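Long-range contacts in glucokinase (Thermus thermophilus, PDB 3VOV), which catalyses the ATP-dependent phosphorylation of hexoses such as glucose, as a zinc-binding sugar kinase of the ROK family: residues V4-L8 / L43-A47; I13-V17 / A46-E51. All coordinates share one frame; numbering follows the deposited sequence.

Contact 1: residues V4-L8 / L43-A47; sequences VGLDL and LAEAA
Leu43 O accepts the helical hydrogen bond from Ala47 N (N to O 2.9 Å), and both methyls of Leu6 lie against it, CD2 at 3.8 Å. Leu6 reaches it because its CG stands anti to the carbonyl carbon (chi1 -66°), which aims the fork from the strand at the single turn between Leu43 and Ala47. Both methyls share Leu43 O; beyond it CD1 goes to Leu43 CB at 4.3 Å, and CD2 to Ala46 CB and Ala47 CB, each at 4.4 Å.

Flanking contacts lie along the strand in both directions. Val4 turns CG1, anti to its backbone nitrogen, onto Ala47 CB at 4.1 Å; here the backbones come closest, with the CA atoms of Val4 and Ala47 6.6 Å apart. At the other end Leu43 extends CD2 to within 4.4 Å of Leu8 CB, so a large helix residue meets the strand's end and a small one its beginning. Strand and helix run at 140° to each other, their axes 9.3 Å apart at closest approach, and the leucines span that gap.

Ile61 and Leu63 of the next parallel strand and Leu94 of helix 90-98 also press on Leu6, closing a core layer between the sheet and its helices. Strand 3-8 belongs to the actin-like ATPase fold of the ROK kinases; it leads into the hairpin that, in relatives, forms the phosphate-binding turn.

No hydrogen bond crosses between the segments. Cohesion is therefore mainly apolar, and Leu43 O can lie against methyl groups at little polar cost because it already accepts the bond from Ala47 N.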
loop_
_atom_site.group_PDB
_atom_site.type_symbol
_atom_site.label_atom_id
_atom_site.label_comp_id
_atom_site.label_asym_id
_atom_site.label_seq_id
_atom_site.Cartn_x
_atom_site.Cartn_y
_atom_site.Cartn_z
ATOM N N VAL B 4 -25.698 31.679 23.814
ATOM C CA VAL B 4 -26.610 30.608 23.446
ATOM C C VAL B 4 -25.880 29.706 22.454
ATOM O O VAL B 4 -25.253 30.218 21.546
ATOM C CB VAL B 4 -27.863 31.158 22.761
ATOM C CG1 VAL B 4 -28.711 30.027 22.192
ATOM C CG2 VAL B 4 -28.683 32.041 23.774
ATOM N N GLY B 5 -25.902 28.384 22.684
ATOM C CA GLY B 5 -25.405 27.443 21.696
ATOM C C GLY B 5 -26.567 26.879 20.908
ATOM O O GLY B 5 -27.655 26.700 21.454
ATOM N N LEU B 6 -26.333 26.594 19.634
ATOM C CA LEU B 6 -27.304 25.890 18.792
ATOM C C LEU B 6 -26.569 24.779 18.055
ATOM O O LEU B 6 -25.441 24.998 17.566
ATOM C CB LEU B 6 -27.921 26.844 17.745
ATOM C CG LEU B 6 -28.806 27.981 18.237
ATOM C CD1 LEU B 6 -29.080 29.084 17.173
ATOM C CD2 LEU B 6 -30.131 27.329 18.689
ATOM N N ASP B 7 -27.173 23.597 17.955
ATOM C CA ASP B 7 -26.546 22.498 17.196
ATOM C C ASP B 7 -27.581 22.069 16.160
ATOM O O ASP B 7 -28.662 21.579 16.538
ATOM C CB ASP B 7 -26.128 21.326 18.127
ATOM C CG ASP B 7 -25.266 20.258 17.401
ATOM O OD1 ASP B 7 -24.608 20.567 16.371
ATOM O OD2 ASP B 7 -25.232 19.089 17.841
ATOM N N LEU B 8 -27.303 22.302 14.874
ATOM C CA LEU B 8 -28.285 22.042 13.846
ATOM C C LEU B 8 -28.003 20.660 13.277
ATOM O O LEU B 8 -26.986 20.485 12.643
ATOM C CB LEU B 8 -28.175 23.078 12.719
ATOM C CG LEU B 8 -28.950 22.762 11.417
ATOM C CD1 LEU B 8 -30.536 22.689 11.650
ATOM C CD2 LEU B 8 -28.601 23.784 10.304
ATOM N N LEU B 43 -34.426 27.777 14.377
ATOM C CA LEU B 43 -33.203 28.102 15.136
ATOM C C LEU B 43 -33.406 29.306 16.058
ATOM O O LEU B 43 -33.057 29.251 17.256
ATOM C CB LEU B 43 -32.020 28.332 14.171
ATOM C CG LEU B 43 -31.431 27.050 13.486
ATOM C CD1 LEU B 43 -30.442 27.416 12.333
ATOM C CD2 LEU B 43 -30.764 26.105 14.500
ATOM N N ALA B 44 -33.980 30.385 15.529
ATOM C CA ALA B 44 -34.223 31.593 16.327
ATOM C C ALA B 44 -35.202 31.314 17.490
ATOM O O ALA B 44 -34.995 31.773 18.608
ATOM C CB ALA B 44 -34.761 32.714 15.426
ATOM N N GLU B 45 -36.270 30.573 17.201
ATOM C CA GLU B 45 -37.260 30.214 18.192
ATOM C C GLU B 45 -36.641 29.341 19.269
ATOM O O GLU B 45 -36.933 29.525 20.446
ATOM C CB GLU B 45 -38.436 29.481 17.534
ATOM C CG GLU B 45 -39.383 30.453 16.813
ATOM C CD GLU B 45 -40.364 29.759 15.843
ATOM O OE1 GLU B 45 -40.458 28.489 15.822
ATOM O OE2 GLU B 45 -41.044 30.518 15.102
ATOM N N ALA B 46 -35.788 28.402 18.869
ATOM C CA ALA B 46 -35.160 27.484 19.841
ATOM C C ALA B 46 -34.241 28.286 20.723
ATOM O O ALA B 46 -34.225 28.063 21.951
ATOM C CB ALA B 46 -34.396 26.303 19.153
ATOM N N ALA B 47 -33.502 29.226 20.115
ATOM C CA ALA B 47 -32.688 30.165 20.881
ATOM C C ALA B 47 -33.520 30.901 21.944
ATOM O O ALA B 47 -33.169 30.898 23.136
ATOM C CB ALA B 47 -31.969 31.157 19.940
#

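Contact 2: residues I13-V17 / A46-E51; sequences IAAGV and AAERAE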
loop_
_atom_site.group_PDB
_atom_site.type_symbol
_atom_site.label_atom_id
_atom_site.label_comp_id
_atom_site.label_asym_id
_atom_site.label_seq_id
_atom_site.Cartn_x
_atom_site.Cartn_y
_atom_site.Cartn_z
ATOM N N ILE B 13 -32.843 20.065 16.168
ATOM C CA ILE B 13 -32.085 21.240 16.586
ATOM C C ILE B 13 -32.004 21.211 18.118
ATOM O O ILE B 13 -33.029 21.056 18.786
ATOM C CB ILE B 13 -32.848 22.531 16.188
ATOM C CG1 ILE B 13 -32.857 22.662 14.653
ATOM C CG2 ILE B 13 -32.292 23.750 16.957
ATOM C CD1 ILE B 13 -33.789 23.680 14.099
ATOM N N ALA B 14 -30.787 21.371 18.656
ATOM C CA ALA B 14 -30.575 21.581 20.079
ATOM C C ALA B 14 -30.159 23.019 20.384
ATOM O O ALA B 14 -29.398 23.652 19.610
ATOM C CB ALA B 14 -29.531 20.589 20.613
ATOM N N ALA B 15 -30.652 23.548 21.506
ATOM C CA ALA B 15 -30.317 24.887 21.910
ATOM C C ALA B 15 -30.074 24.962 23.424
ATOM O O ALA B 15 -30.693 24.210 24.178
ATOM C CB ALA B 15 -31.460 25.874 21.487
ATOM N N GLY B 16 -29.194 25.844 23.869
ATOM C CA GLY B 16 -29.107 26.072 25.306
ATOM C C GLY B 16 -28.297 27.286 25.596
ATOM O O GLY B 16 -27.375 27.594 24.836
ATOM N N VAL B 17 -28.673 27.994 26.670
ATOM C CA VAL B 17 -27.849 29.057 27.253
ATOM C C VAL B 17 -26.674 28.380 27.938
ATOM O O VAL B 17 -26.819 27.259 28.432
ATOM C CB VAL B 17 -28.657 29.959 28.251
ATOM C CG1 VAL B 17 -27.770 30.997 28.913
ATOM C CG2 VAL B 17 -29.828 30.673 27.519
ATOM N N ALA B 46 -35.788 28.402 18.869
ATOM C CA ALA B 46 -35.160 27.484 19.841
ATOM C C ALA B 46 -34.241 28.286 20.723
ATOM O O ALA B 46 -34.225 28.063 21.951
ATOM C CB ALA B 46 -34.396 26.303 19.153
ATOM N N ALA B 47 -33.502 29.226 20.115
ATOM C CA ALA B 47 -32.688 30.165 20.881
ATOM C C ALA B 47 -33.520 30.901 21.944
ATOM O O ALA B 47 -33.169 30.898 23.136
ATOM C CB ALA B 47 -31.969 31.157 19.940
ATOM N N GLU B 48 -34.641 31.508 21.509
ATOM C CA GLU B 48 -35.499 32.294 22.425
ATOM C C GLU B 48 -36.032 31.428 23.554
ATOM O O GLU B 48 -36.001 31.832 24.736
ATOM C CB GLU B 48 -36.655 32.978 21.677
ATOM C CG GLU B 48 -36.684 34.498 21.946
ATOM C CD GLU B 48 -37.844 35.018 22.848
ATOM O OE1 GLU B 48 -38.149 34.431 23.930
ATOM O OE2 GLU B 48 -38.442 36.067 22.464
ATOM N N ARG B 49 -36.508 30.239 23.196
ATOM C CA ARG B 49 -36.974 29.296 24.193
ATOM C C ARG B 49 -35.912 28.938 25.239
ATOM O O ARG B 49 -36.199 28.914 26.455
ATOM C CB ARG B 49 -37.586 28.050 23.544
ATOM C CG ARG B 49 -38.208 27.126 24.565
ATOM C CD ARG B 49 -38.979 25.993 23.931
ATOM N NE ARG B 49 -38.974 24.862 24.844
ATOM C CZ ARG B 49 -39.306 23.615 24.524
ATOM N NH1 ARG B 49 -39.698 23.304 23.285
ATOM N NH2 ARG B 49 -39.228 22.670 25.464
ATOM N N ALA B 50 -34.690 28.666 24.784
ATOM C CA ALA B 50 -33.588 28.354 25.699
ATOM C C ALA B 50 -33.338 29.530 26.646
ATOM O O ALA B 50 -33.010 29.357 27.827
ATOM C CB ALA B 50 -32.298 28.050 24.880
ATOM N N GLU B 51 -33.471 30.733 26.110
ATOM C CA GLU B 51 -33.246 31.920 26.890
ATOM C C GLU B 51 -34.378 32.135 27.903
ATOM O O GLU B 51 -34.123 32.556 29.023
ATOM C CB GLU B 51 -33.091 33.094 25.962
ATOM C CG GLU B 51 -31.670 33.183 25.377
ATOM C CD GLU B 51 -31.506 34.375 24.472
ATOM O OE1 GLU B 51 -32.447 34.680 23.719
ATOM O OE2 GLU B 51 -30.436 35.013 24.498
#
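Ala15 and Ala46 meet methyl to methyl, CB to CB 3.8 Å, where strand 13-17 and helix 46-51 press closely together, their axes only 6.9 Å apart and inclined at 38°. Ala50, one turn on, lays its CB directly on the strand backbone at Gly16 CA (3.8 Å); the two CA atoms are 5.0 Å apart, a spacing that the small methyl of Ala50 allows. Ile13 adds CG2 to Ala46 CB at 4.0 Å.

Val17 closes the far end. Its CG2, anti to the carbonyl carbon, touches Ala50 O at 3.5 Å and Glu51 CG at 3.8 Å. Ser25 OG hydrogen-bonds both Ala50 O and Val17 N, tying helix to strand by way of a third residue, while the buried carboxylate of Glu51 is met by Gly58 N and Arg100, which would probably stabilise its negative charge.

Looser is the solvent-exposed flank of the helix, where Glu48 and Arg49 stay clear of strand 13-17 and form the salt bridges Glu48–Arg52 and Arg49–Glu53.

Strand 12-18 lies between 3-8 and 27-30 in the sheet; helix 36-54 packs against 12-18 and 3-8, and reaches 27-30 through Arg49, which crosses the rim of the sheet to touch Val27 and Val29.

Overall arrangement
Both contacts bind helix 36-54 to one sheet, sharing Ala46 and Ala47, and their centres lie about 5 Å apart. The two strands are antiparallel neighbours, joined by probable hydrogen bonds from Gly5 N to Gly16 O (2.7 Å) and Asp7 N to Ala14 O (2.8 Å). Both contacts are buried. Contact 1 faces inward, toward strand 61-65 and helix 90-98, and uses leucine bulk to fill a wider gap; contact 2 takes the helix nearer the sheet edge, where alanine methyls lie directly against the strand, close to its backbone, and charged residues border solvent. Leu6 CD2 against Ala15 CB (3.4 Å) joins the two into one continuous apolar layer, remote from the zinc site.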